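Long-range contacts in triphenylmethane reductase (Citrobacter sp., PDB 2VRC), which probably reduces triphenylmethane dyes with a nicotinamide cofactor, NADP(H), held in a Rossmann-type fold of the NmrA-like family: residues L82-H87 / A118-A123; E112-L117 / I255-A260; L142-F147 / V170-R175. The protein carries 4 engineered substitutions. All coordinates share one frame; numbering follows the deposited sequence.

Interaction 1 (L82-H87 / A118-A123)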
ATOM      1  N   LEU D  82      11.363   3.425  -7.291  1.00 37.52           N
ATOM      2  CA  LEU D  82      10.159   3.028  -6.585  1.00 38.14           C
ATOM      3  C   LEU D  82       9.280   2.194  -7.497  1.00 37.62           C
ATOM      4  O   LEU D  82       8.779   1.130  -7.093  1.00 37.87           O
ATOM      5  CB  LEU D  82       9.382   4.242  -6.055  1.00 38.13           C
ATOM      6  CG  LEU D  82       8.100   3.920  -5.278  1.00 39.69           C
ATOM      7  CD1 LEU D  82       8.386   3.211  -3.952  1.00 39.02           C
ATOM      8  CD2 LEU D  82       7.278   5.181  -5.046  1.00 41.12           C
ATOM      9  N   LEU D  83       9.118   2.662  -8.733  1.00 37.31           N
ATOM     10  CA  LEU D  83       8.302   1.947  -9.694  1.00 36.90           C
ATOM     11  C   LEU D  83       8.769   0.482  -9.782  1.00 36.62           C
ATOM     12  O   LEU D  83       7.931  -0.441  -9.752  1.00 37.11           O
ATOM     13  CB  LEU D  83       8.313   2.649 -11.042  1.00 36.70           C
ATOM     14  CG  LEU D  83       6.976   2.813 -11.795  1.00 39.02           C
ATOM     15  CD1 LEU D  83       5.854   3.365 -10.907  1.00 38.58           C
ATOM     16  CD2 LEU D  83       7.112   3.707 -13.031  1.00 39.55           C
ATOM     17  N   ILE D  84      10.089   0.265  -9.817  1.00 35.31           N
ATOM     18  CA  ILE D  84      10.626  -1.098  -9.878  1.00 34.60           C
ATOM     19  C   ILE D  84      10.076  -1.960  -8.768  1.00 33.56           C
ATOM     20  O   ILE D  84       9.554  -3.030  -9.039  1.00 33.42           O
ATOM     21  CB  ILE D  84      12.180  -1.179  -9.818  1.00 35.17           C
ATOM     22  CG1 ILE D  84      12.836  -0.138 -10.723  1.00 35.81           C
ATOM     23  CG2 ILE D  84      12.669  -2.579 -10.199  1.00 33.36           C
ATOM     24  CD1 ILE D  84      13.073  -0.620 -12.113  1.00 37.15           C
ATOM     25  N   VAL D  85      10.180  -1.489  -7.528  1.00 32.86           N
ATOM     26  CA  VAL D  85       9.706  -2.249  -6.378  1.00 32.36           C
ATOM     27  C   VAL D  85       8.203  -2.540  -6.503  1.00 32.67           C
ATOM     28  O   VAL D  85       7.760  -3.674  -6.356  1.00 32.42           O
ATOM     29  CB  VAL D  85      10.078  -1.558  -5.016  1.00 33.05           C
ATOM     30  CG1 VAL D  85       9.384  -2.229  -3.830  1.00 32.40           C
ATOM     31  CG2 VAL D  85      11.592  -1.564  -4.782  1.00 31.16           C
ATOM     32  N   GLN D  86       7.422  -1.525  -6.837  1.00 32.90           N
ATOM     33  CA  GLN D  86       5.999  -1.739  -7.037  1.00 33.18           C
ATOM     34  C   GLN D  86       5.726  -2.828  -8.062  1.00 33.14           C
ATOM     35  O   GLN D  86       5.010  -3.791  -7.756  1.00 33.12           O
ATOM     36  CB  GLN D  86       5.290  -0.435  -7.408  1.00 33.45           C
ATOM     37  CG  GLN D  86       5.231   0.568  -6.248  1.00 34.83           C
ATOM     38  CD  GLN D  86       4.514   1.886  -6.588  1.00 36.63           C
ATOM     39  OE1 GLN D  86       4.051   2.586  -5.690  1.00 39.16           O
ATOM     40  NE2 GLN D  86       4.428   2.221  -7.863  1.00 35.46           N
ATOM     41  N   HIS D  87       6.320  -2.698  -9.258  1.00 33.04           N
ATOM     42  CA  HIS D  87       6.046  -3.638 -10.351  1.00 32.61           C
ATOM     43  C   HIS D  87       6.474  -5.031  -9.994  1.00 32.45           C
ATOM     44  O   HIS D  87       5.759  -5.994 -10.298  1.00 32.90           O
ATOM     45  CB  HIS D  87       6.685  -3.220 -11.669  1.00 32.63           C
ATOM     46  CG  HIS D  87       6.077  -2.000 -12.279  1.00 33.95           C
ATOM     47  ND1 HIS D  87       6.589  -1.404 -13.410  1.00 35.03           N
ATOM     48  CD2 HIS D  87       5.008  -1.251 -11.909  1.00 35.06           C
ATOM     49  CE1 HIS D  87       5.860  -0.346 -13.718  1.00 35.52           C
ATOM     50  NE2 HIS D  87       4.887  -0.237 -12.825  1.00 36.40           N
ATOM     51  N   ALA D 118      12.689   3.798 -19.588  1.00 35.21           N
ATOM     52  CA  ALA D 118      12.778   2.598 -20.400  1.00 34.50           C
ATOM     53  C   ALA D 118      13.356   1.415 -19.621  1.00 34.18           C
ATOM     54  O   ALA D 118      12.938   0.259 -19.808  1.00 33.76           O
ATOM     55  CB  ALA D 118      13.594   2.871 -21.647  1.00 34.36           C
ATOM     56  N   HIS D 119      14.315   1.721 -18.749  1.00 34.04           N
ATOM     57  CA  HIS D 119      14.958   0.712 -17.896  1.00 33.99           C
ATOM     58  C   HIS D 119      13.977   0.152 -16.880  1.00 33.83           C
ATOM     59  O   HIS D 119      14.081  -1.026 -16.512  1.00 34.41           O
ATOM     60  CB  HIS D 119      16.209   1.267 -17.182  1.00 33.83           C
ATOM     61  CG  HIS D 119      17.301   1.721 -18.106  1.00 33.04           C
ATOM     62  ND1 HIS D 119      18.212   2.699 -17.755  1.00 34.62           N
ATOM     63  CD2 HIS D 119      17.641   1.326 -19.355  1.00 32.88           C
ATOM     64  CE1 HIS D 119      19.067   2.880 -18.746  1.00 32.64           C
ATOM     65  NE2 HIS D 119      18.736   2.065 -19.734  1.00 32.80           N
ATOM     66  N   VAL D 120      13.022   0.977 -16.440  1.00 32.80           N
ATOM     67  CA  VAL D 120      11.962   0.501 -15.540  1.00 32.06           C
ATOM     68  C   VAL D 120      11.146  -0.606 -16.202  1.00 31.75           C
ATOM     69  O   VAL D 120      10.873  -1.648 -15.604  1.00 31.80           O
ATOM     70  CB  VAL D 120      10.991   1.642 -15.117  1.00 32.60           C
ATOM     71  CG1 VAL D 120       9.780   1.077 -14.352  1.00 31.60           C
ATOM     72  CG2 VAL D 120      11.706   2.702 -14.277  1.00 30.73           C
ATOM     73  N   HIS D 121      10.779  -0.367 -17.452  1.00 30.86           N
ATOM     74  CA  HIS D 121       9.919  -1.273 -18.201  1.00 30.60           C
ATOM     75  C   HIS D 121      10.677  -2.499 -18.631  1.00 29.99           C
ATOM     76  O   HIS D 121      10.152  -3.598 -18.608  1.00 29.68           O
ATOM     77  CB  HIS D 121       9.382  -0.567 -19.446  1.00 30.94           C
ATOM     78  CG  HIS D 121       8.406   0.526 -19.149  1.00 31.14           C
ATOM     79  ND1 HIS D 121       7.172   0.284 -18.585  1.00 31.20           N
ATOM     80  CD2 HIS D 121       8.483   1.866 -19.330  1.00 32.74           C
ATOM     81  CE1 HIS D 121       6.528   1.427 -18.430  1.00 31.94           C
ATOM     82  NE2 HIS D 121       7.300   2.403 -18.874  1.00 34.45           N
ATOM     83  N   LEU D 122      11.922  -2.303 -19.034  1.00 29.81           N
ATOM     84  CA  LEU D 122      12.780  -3.438 -19.308  1.00 29.78           C
ATOM     85  C   LEU D 122      12.921  -4.325 -18.075  1.00 29.34           C
ATOM     86  O   LEU D 122      12.748  -5.542 -18.167  1.00 29.28           O
ATOM     87  CB  LEU D 122      14.133  -2.994 -19.874  1.00 29.66           C
ATOM     88  CG  LEU D 122      14.057  -2.603 -21.375  1.00 30.38           C
ATOM     89  CD1 LEU D 122      15.224  -1.685 -21.830  1.00 29.91           C
ATOM     90  CD2 LEU D 122      13.978  -3.834 -22.260  1.00 28.77           C
ATOM     91  N   ALA D 123      13.158  -3.714 -16.915  1.00 28.61           N
ATOM     92  CA  ALA D 123      13.297  -4.495 -15.700  1.00 28.47           C
ATOM     93  C   ALA D 123      12.027  -5.291 -15.441  1.00 28.75           C
ATOM     94  O   ALA D 123      12.085  -6.450 -15.027  1.00 28.10           O
ATOM     95  CB  ALA D 123      13.632  -3.599 -14.515  1.00 28.34           C
TER
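Ile84, Leu83 and His87 pack against Val120 and Ala123 in a buried, largely apolar contact between two neighbouring helices, 80-96 and 116-129, on one side of the parallel sheet. The short axes run the same way, 9.6 Å apart, with a crossing angle of -19°. Ile84 and Val120 mark the point of closest backbone approach, their CA atoms 6.0 Å apart. Val120 divides its two methyls between different partners. CG1 lies anti to the backbone N (chi1 172°) and meets Leu83, touching CB at 3.9 Å, the two side chains crossing at about a right angle. CG2 is turned to the other flank, toward the tip of Ile84. That tip, CD1, reaches past the methyl to the helix backbone, 3.8 Å from Val120 CA, and also rests against Ala123 CB at 3.9 Å. His87 brings the polar part of the interface: its ND1 stands 4.2 Å from Val120 CG1, an oblique approach of methyl to ring, while the carbonyl O of Leu83 lies over the rim of one ring face. Rotation of the imidazole is set from both nitrogens, ND1 being hydrogen-bonded to Thr124 OG1 and NE2 to the backbone N of Gly75, and Phe72 meets the ring edge-to-face. Farther round helix 116-129, His119 leans on an aromatic side chain of another chain of the assembly. Parallel helices following successive strands, here 69-72 and 101-107, are characteristic of the repeated beta-alpha-beta crossovers of a Rossmann fold, and through His87 this pair borders Ser74 and Gly75 of the NADP(+) site.

Interaction 2 (E112-L117 / I255-A260)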
ATOM      1  N   GLU D 112      16.479   0.640 -27.184  1.00 44.24           N
ATOM      2  CA  GLU D 112      17.272   1.701 -27.830  1.00 46.40           C
ATOM      3  C   GLU D 112      17.139   3.049 -27.169  1.00 47.00           C
ATOM      4  O   GLU D 112      17.646   4.037 -27.693  1.00 47.46           O
ATOM      5  CB  GLU D 112      16.910   1.863 -29.302  1.00 46.88           C
ATOM      6  CG  GLU D 112      17.670   0.931 -30.230  1.00 51.72           C
ATOM      7  CD  GLU D 112      16.899  -0.348 -30.482  1.00 58.74           C
ATOM      8  OE1 GLU D 112      15.646  -0.275 -30.488  1.00 61.93           O
ATOM      9  OE2 GLU D 112      17.528  -1.421 -30.657  1.00 61.32           O
ATOM     10  N   SER D 113      16.472   3.095 -26.022  1.00 47.49           N
ATOM     11  CA  SER D 113      16.009   4.361 -25.496  1.00 47.91           C
ATOM     12  C   SER D 113      17.033   5.175 -24.726  1.00 48.97           C
ATOM     13  O   SER D 113      17.935   4.633 -24.045  1.00 48.73           O
ATOM     14  CB  SER D 113      14.784   4.181 -24.632  1.00 47.58           C
ATOM     15  OG  SER D 113      14.441   5.444 -24.077  1.00 47.80           O
ATOM     16  N   ILE D 114      16.834   6.497 -24.804  1.00 49.82           N
ATOM     17  CA  ILE D 114      17.709   7.461 -24.130  1.00 50.71           C
ATOM     18  C   ILE D 114      17.125   8.011 -22.796  1.00 50.65           C
ATOM     19  O   ILE D 114      17.506   9.090 -22.331  1.00 51.75           O
ATOM     20  CB  ILE D 114      18.165   8.575 -25.125  1.00 50.68           C
ATOM     21  CG1 ILE D 114      17.241   9.795 -25.076  1.00 51.80           C
ATOM     22  CG2 ILE D 114      18.260   8.002 -26.544  1.00 50.52           C
ATOM     23  CD1 ILE D 114      17.724  10.959 -25.911  1.00 53.72           C
ATOM     24  N   ILE D 115      16.245   7.235 -22.161  1.00 49.81           N
ATOM     25  CA  ILE D 115      15.456   7.697 -21.021  1.00 48.50           C
ATOM     26  C   ILE D 115      15.418   6.629 -19.927  1.00 47.52           C
ATOM     27  O   ILE D 115      15.184   5.457 -20.227  1.00 48.29           O
ATOM     28  CB  ILE D 115      14.019   8.036 -21.474  1.00 48.63           C
ATOM     29  CG1 ILE D 115      14.039   9.275 -22.389  1.00 48.97           C
ATOM     30  CG2 ILE D 115      13.087   8.161 -20.285  1.00 48.82           C
ATOM     31  CD1 ILE D 115      12.899  10.276 -22.189  1.00 49.97           C
ATOM     32  N   PRO D 116      15.672   7.021 -18.657  1.00 46.11           N
ATOM     33  CA  PRO D 116      15.646   6.048 -17.555  1.00 44.14           C
ATOM     34  C   PRO D 116      14.337   5.274 -17.382  1.00 42.14           C
ATOM     35  O   PRO D 116      14.362   4.146 -16.874  1.00 41.31           O
ATOM     36  CB  PRO D 116      15.959   6.910 -16.322  1.00 44.37           C
ATOM     37  CG  PRO D 116      16.809   8.045 -16.895  1.00 45.01           C
ATOM     38  CD  PRO D 116      16.076   8.366 -18.172  1.00 46.16           C
ATOM     39  N   LEU D 117      13.215   5.859 -17.804  1.00 39.72           N
ATOM     40  CA  LEU D 117      11.928   5.169 -17.714  1.00 37.58           C
ATOM     41  C   LEU D 117      11.879   3.866 -18.539  1.00 36.23           C
ATOM     42  O   LEU D 117      11.135   2.939 -18.219  1.00 35.61           O
ATOM     43  CB  LEU D 117      10.794   6.121 -18.095  1.00 37.74           C
ATOM     44  CG  LEU D 117       9.323   5.694 -17.964  1.00 38.19           C
ATOM     45  CD1 LEU D 117       8.885   5.512 -16.537  1.00 37.05           C
ATOM     46  CD2 LEU D 117       8.407   6.700 -18.666  1.00 41.52           C
ATOM     47  N   ILE D 255      11.310  13.981 -27.531  1.00 52.84           N
ATOM     48  CA  ILE D 255      10.847  14.017 -28.904  1.00 52.33           C
ATOM     49  C   ILE D 255      11.921  14.590 -29.819  1.00 52.42           C
ATOM     50  O   ILE D 255      12.177  14.023 -30.880  1.00 52.13           O
ATOM     51  CB  ILE D 255       9.498  14.770 -29.048  1.00 52.17           C
ATOM     52  CG1 ILE D 255       8.360  13.941 -28.441  1.00 51.89           C
ATOM     53  CG2 ILE D 255       9.179  15.056 -30.510  1.00 51.89           C
ATOM     54  CD1 ILE D 255       7.108  14.738 -28.084  1.00 52.48           C
ATOM     55  N   SER D 256      12.572  15.677 -29.395  1.00 52.62           N
ATOM     56  CA  SER D 256      13.558  16.349 -30.261  1.00 53.22           C
ATOM     57  C   SER D 256      14.806  15.510 -30.530  1.00 53.17           C
ATOM     58  O   SER D 256      15.603  15.829 -31.402  1.00 53.29           O
ATOM     59  CB  SER D 256      13.947  17.744 -29.731  1.00 53.14           C
ATOM     60  OG  SER D 256      14.907  17.685 -28.684  1.00 54.31           O
ATOM     61  N   LYS D 257      14.970  14.429 -29.784  1.00 53.52           N
ATOM     62  CA  LYS D 257      16.182  13.613 -29.900  1.00 53.67           C
ATOM     63  C   LYS D 257      16.042  12.381 -30.805  1.00 52.43           C
ATOM     64  O   LYS D 257      17.044  11.797 -31.236  1.00 52.62           O
ATOM     65  CB  LYS D 257      16.650  13.205 -28.500  1.00 54.46           C
ATOM     66  CG  LYS D 257      17.322  14.346 -27.723  1.00 56.63           C
ATOM     67  CD  LYS D 257      18.738  14.647 -28.264  1.00 60.38           C
ATOM     68  CE  LYS D 257      19.485  15.610 -27.319  1.00 62.76           C
ATOM     69  NZ  LYS D 257      20.965  15.382 -27.297  1.00 64.23           N
ATOM     70  N   GLY D 258      14.799  12.001 -31.092  1.00 50.63           N
ATOM     71  CA  GLY D 258      14.521  10.827 -31.904  1.00 48.81           C
ATOM     72  C   GLY D 258      13.745   9.794 -31.113  1.00 47.57           C
ATOM     73  O   GLY D 258      13.481   8.691 -31.589  1.00 46.96           O
ATOM     74  N   GLU D 259      13.358  10.164 -29.896  1.00 46.71           N
ATOM     75  CA  GLU D 259      12.780   9.202 -28.985  1.00 45.67           C
ATOM     76  C   GLU D 259      11.439   8.668 -29.466  1.00 45.08           C
ATOM     77  O   GLU D 259      11.056   7.552 -29.109  1.00 45.18           O
ATOM     78  CB  GLU D 259      12.662   9.805 -27.593  1.00 45.75           C
ATOM     79  CG  GLU D 259      12.189   8.829 -26.539  1.00 46.89           C
ATOM     80  CD  GLU D 259      13.230   7.788 -26.112  1.00 48.75           C
ATOM     81  OE1 GLU D 259      14.413   7.850 -26.534  1.00 48.28           O
ATOM     82  OE2 GLU D 259      12.837   6.898 -25.318  1.00 51.51           O
ATOM     83  N   ALA D 260      10.722   9.460 -30.263  1.00 43.81           N
ATOM     84  CA  ALA D 260       9.438   9.007 -30.811  1.00 42.75           C
ATOM     85  C   ALA D 260       9.481   8.875 -32.345  1.00 42.08           C
ATOM     86  O   ALA D 260       8.469   9.059 -33.039  1.00 41.89           O
ATOM     87  CB  ALA D 260       8.301   9.932 -30.355  1.00 42.24           C
TER
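Glu259 reaches from the turn that ends helix 242-255 to Ser113 and Ile114, in the loop leading into helix 116-129. The turn is a Schellman motif, with Gly258 at positive phi as the first residue to leave the helix, and Glu259 follows directly. Its carboxylate forms the tight part of the contact. CG anti to the backbone N (chi1 -174°) and a bend at chi2 bring the carboxylate to the 113-114 backbone, where its two oxygens take separate partners: OE2 accepts from Ser113 OG, in a bond so short in the model that its exact length is doubtful, and OE1 accepts from Ile114 N at 3.3 Å. The latter bond is almost straight, 173° at the hydrogen, and enters on the syn side. Ser113 OG also receives a weak bond from Ile115 N, and Ile115 CG1 lies 4.0 Å from Glu259 OE2, giving the carboxylate some apolar cover. Toward solvent the contact is loose. Ile114 and Lys257 are both exposed, and the lysine chain, bent at chi2 and chi4, carries its ammonium away from the loop. The aliphatic base stays behind: the Ile114 side chain crosses it at about a right angle, its CD1 3.6 Å from Lys257 CB.

Interaction 3 (L142-F147 / V170-R175)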
ATOM      1  N   LEU D 142       3.802   7.125 -26.833  1.00 39.21           N
ATOM      2  CA  LEU D 142       3.132   8.295 -26.268  1.00 39.89           C
ATOM      3  C   LEU D 142       1.734   8.489 -26.828  1.00 40.90           C
ATOM      4  O   LEU D 142       1.463   8.152 -27.976  1.00 41.37           O
ATOM      5  CB  LEU D 142       3.940   9.556 -26.540  1.00 39.97           C
ATOM      6  CG  LEU D 142       5.282   9.601 -25.806  1.00 41.13           C
ATOM      7  CD1 LEU D 142       6.260  10.539 -26.528  1.00 40.70           C
ATOM      8  CD2 LEU D 142       5.045  10.009 -24.343  1.00 42.18           C
ATOM      9  N   TYR D 143       0.843   9.040 -26.008  1.00 41.84           N
ATOM     10  CA  TYR D 143      -0.515   9.313 -26.412  1.00 42.85           C
ATOM     11  C   TYR D 143      -0.549  10.564 -27.238  1.00 43.02           C
ATOM     12  O   TYR D 143       0.133  11.556 -26.944  1.00 43.08           O
ATOM     13  CB  TYR D 143      -1.444   9.488 -25.194  1.00 43.74           C
ATOM     14  CG  TYR D 143      -1.424   8.316 -24.221  1.00 46.69           C
ATOM     15  CD1 TYR D 143      -1.442   6.996 -24.701  1.00 48.71           C
ATOM     16  CD2 TYR D 143      -1.389   8.517 -22.835  1.00 47.50           C
ATOM     17  CE1 TYR D 143      -1.427   5.910 -23.842  1.00 50.35           C
ATOM     18  CE2 TYR D 143      -1.367   7.423 -21.956  1.00 49.93           C
ATOM     19  CZ  TYR D 143      -1.385   6.121 -22.479  1.00 51.34           C
ATOM     20  OH  TYR D 143      -1.365   5.008 -21.676  1.00 52.54           O
ATOM     21  N   THR D 144      -1.363  10.520 -28.277  1.00 43.35           N
ATOM     22  CA  THR D 144      -1.623  11.711 -29.070  1.00 43.91           C
ATOM     23  C   THR D 144      -2.580  12.649 -28.345  1.00 44.42           C
ATOM     24  O   THR D 144      -2.529  13.868 -28.518  1.00 44.65           O
ATOM     25  CB  THR D 144      -2.192  11.336 -30.414  1.00 43.36           C
ATOM     26  OG1 THR D 144      -1.330  10.358 -30.998  1.00 43.27           O
ATOM     27  CG2 THR D 144      -2.263  12.550 -31.301  1.00 41.94           C
ATOM     28  N   ASP D 145      -3.446  12.057 -27.527  1.00 45.30           N
ATOM     29  CA  ASP D 145      -4.395  12.797 -26.719  1.00 46.03           C
ATOM     30  C   ASP D 145      -3.640  13.888 -25.963  1.00 46.55           C
ATOM     31  O   ASP D 145      -4.183  14.974 -25.734  1.00 46.67           O
ATOM     32  CB  ASP D 145      -5.144  11.852 -25.770  1.00 45.42           C
ATOM     33  CG  ASP D 145      -5.591  10.572 -26.460  1.00 46.23           C
ATOM     34  OD1 ASP D 145      -4.697   9.807 -26.899  1.00 48.73           O
ATOM     35  OD2 ASP D 145      -6.815  10.322 -26.579  1.00 43.24           O
ATOM     36  N   PHE D 146      -2.376  13.616 -25.649  1.00 47.11           N
ATOM     37  CA  PHE D 146      -1.543  14.545 -24.896  1.00 48.51           C
ATOM     38  C   PHE D 146      -1.213  15.860 -25.591  1.00 48.54           C
ATOM     39  O   PHE D 146      -1.147  16.912 -24.937  1.00 49.18           O
ATOM     40  CB  PHE D 146      -0.250  13.872 -24.466  1.00 49.02           C
ATOM     41  CG  PHE D 146       0.605  14.741 -23.615  1.00 52.79           C
ATOM     42  CD1 PHE D 146       0.118  15.237 -22.388  1.00 56.03           C
ATOM     43  CD2 PHE D 146       1.893  15.088 -24.027  1.00 56.01           C
ATOM     44  CE1 PHE D 146       0.913  16.067 -21.572  1.00 57.67           C
ATOM     45  CE2 PHE D 146       2.712  15.905 -23.221  1.00 58.02           C
ATOM     46  CZ  PHE D 146       2.219  16.399 -21.987  1.00 58.93           C
ATOM     47  N   PHE D 147      -1.006  15.804 -26.907  1.00 48.64           N
ATOM     48  CA  PHE D 147      -0.691  16.981 -27.697  1.00 48.24           C
ATOM     49  C   PHE D 147      -1.896  17.447 -28.506  1.00 48.91           C
ATOM     50  O   PHE D 147      -1.934  18.588 -28.969  1.00 49.19           O
ATOM     51  CB  PHE D 147       0.437  16.684 -28.675  1.00 47.95           C
ATOM     52  CG  PHE D 147       1.542  15.817 -28.129  1.00 47.06           C
ATOM     53  CD1 PHE D 147       2.680  16.385 -27.573  1.00 44.55           C
ATOM     54  CD2 PHE D 147       1.475  14.416 -28.239  1.00 47.70           C
ATOM     55  CE1 PHE D 147       3.721  15.583 -27.097  1.00 44.93           C
ATOM     56  CE2 PHE D 147       2.527  13.600 -27.763  1.00 46.01           C
ATOM     57  CZ  PHE D 147       3.645  14.188 -27.199  1.00 44.37           C
ATOM     58  N   VAL D 170       7.174  12.372 -34.377  1.00 36.89           N
ATOM     59  CA  VAL D 170       6.357  11.775 -33.336  1.00 35.31           C
ATOM     60  C   VAL D 170       5.542  10.596 -33.864  1.00 34.91           C
ATOM     61  O   VAL D 170       4.778  10.736 -34.820  1.00 34.41           O
ATOM     62  CB  VAL D 170       5.401  12.810 -32.676  1.00 36.41           C
ATOM     63  CG1 VAL D 170       4.768  12.206 -31.414  1.00 35.95           C
ATOM     64  CG2 VAL D 170       6.096  14.143 -32.354  1.00 33.86           C
ATOM     65  N   ASN D 171       5.712   9.442 -33.226  1.00 34.36           N
ATOM     66  CA  ASN D 171       5.040   8.200 -33.604  1.00 34.38           C
ATOM     67  C   ASN D 171       3.858   7.871 -32.703  1.00 34.84           C
ATOM     68  O   ASN D 171       3.446   6.709 -32.601  1.00 34.58           O
ATOM     69  CB  ASN D 171       6.031   7.043 -33.562  1.00 34.48           C
ATOM     70  CG  ASN D 171       6.619   6.811 -32.168  1.00 34.96           C
ATOM     71  OD1 ASN D 171       6.336   7.546 -31.209  1.00 34.16           O
ATOM     72  ND2 ASN D 171       7.451   5.796 -32.063  1.00 33.25           N
ATOM     73  N   SER D 172       3.326   8.902 -32.053  1.00 35.00           N
ATOM     74  CA  SER D 172       2.278   8.762 -31.058  1.00 36.03           C
ATOM     75  C   SER D 172       1.014   8.118 -31.624  1.00 36.34           C
ATOM     76  O   SER D 172       0.781   8.168 -32.833  1.00 36.32           O
ATOM     77  CB  SER D 172       1.928  10.144 -30.483  1.00 35.82           C
ATOM     78  OG  SER D 172       1.228  10.904 -31.460  1.00 36.06           O
ATOM     79  N   VAL D 173       0.204   7.513 -30.757  1.00 36.85           N
ATOM     80  CA  VAL D 173      -1.120   7.058 -31.174  1.00 38.30           C
ATOM     81  C   VAL D 173      -2.138   7.448 -30.111  1.00 38.71           C
ATOM     82  O   VAL D 173      -1.750   7.759 -28.992  1.00 38.95           O
ATOM     83  CB  VAL D 173      -1.177   5.536 -31.529  1.00 38.32           C
ATOM     84  CG1 VAL D 173       0.057   5.113 -32.330  1.00 39.93           C
ATOM     85  CG2 VAL D 173      -1.253   4.706 -30.323  1.00 37.97           C
ATOM     86  N   THR D 174      -3.425   7.454 -30.455  1.00 39.26           N
ATOM     87  CA  THR D 174      -4.445   7.816 -29.462  1.00 40.31           C
ATOM     88  C   THR D 174      -4.519   6.777 -28.355  1.00 40.38           C
ATOM     89  O   THR D 174      -4.293   5.576 -28.586  1.00 40.83           O
ATOM     90  CB  THR D 174      -5.855   7.964 -30.067  1.00 40.40           C
ATOM     91  OG1 THR D 174      -6.317   6.673 -30.479  1.00 41.30           O
ATOM     92  CG2 THR D 174      -5.855   8.945 -31.250  1.00 39.75           C
ATOM     93  N   ARG D 175      -4.841   7.254 -27.159  1.00 40.62           N
ATOM     94  CA  ARG D 175      -5.063   6.406 -25.993  1.00 40.93           C
ATOM     95  C   ARG D 175      -6.112   5.353 -26.318  1.00 40.81           C
ATOM     96  O   ARG D 175      -5.970   4.174 -25.971  1.00 40.65           O
ATOM     97  CB  ARG D 175      -5.522   7.265 -24.820  1.00 41.56           C
ATOM     98  CG  ARG D 175      -5.509   6.556 -23.467  1.00 42.94           C
ATOM     99  CD  ARG D 175      -6.057   7.434 -22.343  1.00 44.61           C
ATOM    100  NE  ARG D 175      -5.186   8.574 -22.037  1.00 45.68           N
ATOM    101  CZ  ARG D 175      -5.451   9.833 -22.382  1.00 44.68           C
ATOM    102  NH1 ARG D 175      -6.578  10.104 -23.031  1.00 43.53           N
ATOM    103  NH2 ARG D 175      -4.604  10.816 -22.060  1.00 42.34           N
TER
HETATM  104  O   HOH W   1       6.284   6.853 -28.533  1.00 41.04           O
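The backbones of Tyr143 and Val173 run alongside each other in a single bridge of parallel pattern, Val173 N bonding to Leu142 O (3.1 Å) and Thr144 N to Val173 O (2.9 Å). The first donor sits nearly in line with the C=O bond (168°), whereas the second rises well above its carbonyl plane. Beside the bridge, Thr144 OG1 and Ser172 OG share a hydrogen bond of 2.7 Å, and Ser172 OG is also bonded to Trp204 NE1. At one end a water joins Leu142 N to Asn171 OD1. At the other, Asp145 OD1 accepts from Arg175 N at 2.6 Å, the donor coming in on the syn side of the carboxylate. Here helix 175-186 begins, with Thr174 as N-cap, its OG1 bonded to Glu177 N. The link from Asp145 to the guanidinium is looser: OD2 lies 3.6 Å from Arg175 NH1, well out of the guanidinium plane, an attraction of charges without a pointed N-H. Arg175 extends from its backbone with CG anti to N (chi1 -168°), which carries CG over the centre of the Tyr143 ring, 4.2 Å from its centroid, as a CH-pi contact. The chain then bends at chi3, and NE stays above the same ring near CD2. Tyr143 and Arg175 both bind NADP(+) and lie against Leu12 and Gln11 of the same site; the bridge thus joins two loops, one following strand 135-140 and one leading into helix 175-186, at the nucleotide-binding cleft of the Rossmann fold.

Overall arrangement
Interactions 1 and 2 share helix 116-129, and interaction 2 uses the loop just before it; their centres lie 17 Å apart, and Ala118 touches Ser113 between them. Interactions 2 and 3 have centres 15 Å apart and meet where Ile255 packs on Phe147 and Val170, and Ala260 on Val170. Interactions 1 and 3 do not touch; their nearest atoms are about 9 Å apart. Along the chain, the segments of 1 and 2 alternate, 3 follows 1, and both halves of 3 fall between those of 2. Together they run from the helix layer of the seven-stranded parallel sheet, past the turn after helix 242-255, to the loops of the NADP(+) site, joining the 255-260 turn to the nucleotide-binding core.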